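Local coordinates for protein aminopeptidase P; XAA-pro aminopeptidase (PDB 3IL0) that probably removes N-terminal residues that precede proline, as a metal-dependent M24B aminopeptidase, represented here by its N-terminal domain alone, at residues A[10-20]-A[118-127]. Sequence-based numbering, arbitrary orientation.
Sequences RFDAKLVQSGL and SPQTNFMEEL
Lys14 and Phe123 face each other where helix 10-18 and the weakly bonded helical turn at about 123-127 run roughly antiparallel, the short axes 10.5 Å apart at 143°; Arg10 pairs with Leu127 in the same register. The contact joins the first helix of this creatinase/prolidase N-terminal domain to the strand and helical turn near the end of the fragment. Further along, a Schellman motif with Gly19 at positive phi ends the helix, and Leu20 comes to face Ser118 and Gln120 on strand 118-120, the edge of the mixed sheet.

Phe123 plugs into helix 10-18 as a knob into the hole formed by Phe11, Lys14, Leu15 and Ser18. With CG anti to its backbone N (chi1 178°), Phe123 extends toward the helix and turns its edge to Phe11. The two rings form an edge-to-face pair, centroids 5.0 Å apart and planes at 60°, with CE1 of Phe123 over the centre of the Phe11 face. Met124 SD meets the same ring obliquely, a Met-aromatic contact, and lies 3.7 Å from Phe11 CE1. Both rings are buried; among the residues packing on this cluster are Leu23 of strand 22-25, which touches both, and Leu34 of helix 28-35, on Phe11 and Met124.

One face of Phe123 is crossed by the Lys14 chain: CG lies 3.8 Å from the ring centroid in a CH-pi contact, and, bent at chi2 and chi4, the chain brings NZ to 4.2 Å from the Phe123 centroid, an off-centre cation-pi contact. At the strand end, Leu20 CD1 rests 3.7 Å from Gln120 CD, while Ser118 OG donates a weak bond to Gln120 OE1 that should help set the amide's rotation. Beyond the ring, Lys14 NZ closes the contact with a weak, salt-bridging hydrogen bond of 3.3 Å to Glu126 OE1.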
# COMPACT_ATOMS: atom_id res chain seq x y z
N ARG A 10 -2.76 4.03 13.63
CA ARG A 10 -4.05 3.32 13.54
C ARG A 10 -3.93 2.19 12.51
O ARG A 10 -4.42 1.07 12.72
CB ARG A 10 -5.18 4.24 13.13
CG ARG A 10 -5.81 5.07 14.25
CD ARG A 10 -6.33 6.40 13.74
NE ARG A 10 -6.43 7.37 14.82
CZ ARG A 10 -7.44 7.42 15.72
NH1 ARG A 10 -8.46 6.55 15.68
NH2 ARG A 10 -7.44 8.36 16.68
N PHE A 11 -3.29 2.51 11.39
CA PHE A 11 -3.20 1.61 10.25
C PHE A 11 -2.58 0.29 10.73
O PHE A 11 -3.14 -0.79 10.55
CB PHE A 11 -2.33 2.26 9.15
CG PHE A 11 -2.45 1.59 7.78
CD1 PHE A 11 -3.06 2.26 6.72
CD2 PHE A 11 -1.95 0.30 7.56
CE1 PHE A 11 -3.15 1.69 5.50
CE2 PHE A 11 -2.06 -0.30 6.31
CZ PHE A 11 -2.63 0.38 5.28
N ASP A 12 -1.44 0.42 11.39
CA ASP A 12 -0.72 -0.70 11.98
C ASP A 12 -1.62 -1.54 12.90
O ASP A 12 -1.70 -2.77 12.79
CB ASP A 12 0.44 -0.11 12.76
CG ASP A 12 1.56 -1.10 12.98
OD1 ASP A 12 1.37 -2.05 13.78
OD2 ASP A 12 2.65 -0.90 12.39
N ALA A 13 -2.32 -0.87 13.80
CA ALA A 13 -3.20 -1.59 14.71
C ALA A 13 -4.30 -2.37 13.93
O ALA A 13 -4.73 -3.49 14.31
CB ALA A 13 -3.82 -0.58 15.66
N LYS A 14 -4.74 -1.77 12.83
CA LYS A 14 -5.83 -2.35 12.07
C LYS A 14 -5.30 -3.59 11.34
O LYS A 14 -6.01 -4.58 11.22
CB LYS A 14 -6.44 -1.29 11.14
CG LYS A 14 -7.76 -1.69 10.46
CD LYS A 14 -8.77 -0.47 10.44
CE LYS A 14 -10.18 -0.99 10.41
NZ LYS A 14 -10.40 -1.52 9.07
N LEU A 15 -4.02 -3.55 10.96
CA LEU A 15 -3.37 -4.70 10.31
C LEU A 15 -3.42 -5.88 11.27
O LEU A 15 -3.82 -7.01 10.89
CB LEU A 15 -1.90 -4.37 9.89
CG LEU A 15 -1.58 -3.68 8.58
CD1 LEU A 15 -0.02 -3.56 8.22
CD2 LEU A 15 -2.33 -4.48 7.45
N VAL A 16 -3.01 -5.64 12.51
CA VAL A 16 -3.07 -6.67 13.57
C VAL A 16 -4.53 -7.18 13.73
O VAL A 16 -4.81 -8.38 13.64
CB VAL A 16 -2.52 -6.13 14.90
CG1 VAL A 16 -2.84 -7.10 16.06
CG2 VAL A 16 -1.03 -5.87 14.75
N GLN A 17 -5.47 -6.26 13.91
CA GLN A 17 -6.86 -6.64 14.12
C GLN A 17 -7.42 -7.44 12.91
O GLN A 17 -8.19 -8.38 13.07
CB GLN A 17 -7.69 -5.37 14.44
CG GLN A 17 -9.12 -5.39 13.93
CD GLN A 17 -10.03 -6.52 14.51
OE1 GLN A 17 -10.35 -6.56 15.73
NE2 GLN A 17 -10.53 -7.40 13.60
N SER A 18 -6.98 -7.09 11.72
CA SER A 18 -7.51 -7.70 10.53
C SER A 18 -6.80 -9.02 10.10
O SER A 18 -7.26 -9.71 9.21
CB SER A 18 -7.45 -6.66 9.43
OG SER A 18 -6.08 -6.59 8.99
N GLY A 19 -5.69 -9.38 10.72
CA GLY A 19 -4.97 -10.57 10.30
C GLY A 19 -4.17 -10.45 9.00
O GLY A 19 -3.85 -11.44 8.40
N LEU A 20 -3.81 -9.24 8.61
CA LEU A 20 -3.09 -8.98 7.37
C LEU A 20 -1.60 -8.73 7.66
O LEU A 20 -1.28 -8.01 8.60
CB LEU A 20 -3.66 -7.72 6.72
CG LEU A 20 -5.11 -7.74 6.17
CD1 LEU A 20 -5.45 -6.29 5.70
CD2 LEU A 20 -5.30 -8.75 5.05
N SER A 118 -6.47 -11.16 0.38
CA SER A 118 -7.57 -11.03 1.33
C SER A 118 -8.38 -9.75 1.04
O SER A 118 -7.90 -8.65 1.27
CB SER A 118 -6.98 -10.97 2.74
OG SER A 118 -7.88 -10.31 3.61
N PRO A 119 -9.58 -9.89 0.50
CA PRO A 119 -10.32 -8.69 0.17
C PRO A 119 -10.78 -7.95 1.42
O PRO A 119 -11.23 -8.57 2.37
CB PRO A 119 -11.51 -9.22 -0.61
CG PRO A 119 -11.63 -10.63 -0.16
CD PRO A 119 -10.24 -11.10 0.03
N GLN A 120 -10.70 -6.64 1.40
CA GLN A 120 -11.06 -5.80 2.55
C GLN A 120 -12.24 -4.89 2.23
O GLN A 120 -12.32 -4.34 1.15
CB GLN A 120 -9.81 -4.97 2.96
CG GLN A 120 -8.63 -5.82 3.40
CD GLN A 120 -8.95 -6.53 4.68
OE1 GLN A 120 -8.95 -7.77 4.77
NE2 GLN A 120 -9.29 -5.76 5.67
N THR A 121 -13.17 -4.74 3.16
CA THR A 121 -14.26 -3.78 3.03
C THR A 121 -14.01 -2.52 3.83
O THR A 121 -13.94 -2.57 5.05
CB THR A 121 -15.56 -4.35 3.55
OG1 THR A 121 -15.80 -5.58 2.85
CG2 THR A 121 -16.70 -3.40 3.30
N ASN A 122 -13.92 -1.38 3.15
CA ASN A 122 -13.77 -0.09 3.80
C ASN A 122 -12.64 0.01 4.82
O ASN A 122 -12.78 0.71 5.81
CB ASN A 122 -15.08 0.25 4.49
CG ASN A 122 -16.19 0.55 3.52
OD1 ASN A 122 -15.99 0.77 2.32
ND2 ASN A 122 -17.41 0.56 4.05
N PHE A 123 -11.53 -0.70 4.65
CA PHE A 123 -10.44 -0.65 5.66
C PHE A 123 -9.98 0.79 5.86
O PHE A 123 -9.84 1.27 6.99
CB PHE A 123 -9.27 -1.49 5.13
CG PHE A 123 -8.04 -1.52 6.02
CD1 PHE A 123 -7.16 -0.43 6.06
CD2 PHE A 123 -7.73 -2.68 6.73
CE1 PHE A 123 -5.98 -0.49 6.81
CE2 PHE A 123 -6.54 -2.77 7.51
CZ PHE A 123 -5.67 -1.66 7.55
N MET A 124 -9.75 1.48 4.75
CA MET A 124 -9.28 2.87 4.74
C MET A 124 -10.29 3.87 5.24
O MET A 124 -9.90 5.00 5.58
CB MET A 124 -8.81 3.31 3.32
CG MET A 124 -7.46 2.65 2.87
SD MET A 124 -6.09 3.24 3.87
CE MET A 124 -6.50 5.01 3.94
N GLU A 125 -11.56 3.47 5.26
CA GLU A 125 -12.69 4.35 5.58
C GLU A 125 -12.63 4.92 7.00
O GLU A 125 -12.83 6.10 7.21
CB GLU A 125 -14.03 3.62 5.33
CG GLU A 125 -15.10 4.48 4.68
CD GLU A 125 -16.32 4.78 5.59
OE1 GLU A 125 -17.06 3.82 5.97
OE2 GLU A 125 -16.56 5.99 5.87
N GLU A 126 -12.34 4.06 7.97
CA GLU A 126 -12.17 4.51 9.38
C GLU A 126 -10.96 5.38 9.50
O GLU A 126 -11.00 6.46 10.09
CB GLU A 126 -11.97 3.35 10.34
CG GLU A 126 -11.54 2.06 9.68
CD GLU A 126 -12.71 1.38 8.91
OE1 GLU A 126 -13.13 0.25 9.29
OE2 GLU A 126 -13.22 2.00 7.94
N LEU A 127 -9.87 4.90 8.93
CA LEU A 127 -8.65 5.68 8.99
C LEU A 127 -8.94 7.08 8.43
O LEU A 127 -8.53 8.06 9.02
CB LEU A 127 -7.52 5.00 8.21
CG LEU A 127 -6.92 3.73 8.79
CD1 LEU A 127 -5.83 3.31 7.81
CD2 LEU A 127 -6.36 3.97 10.20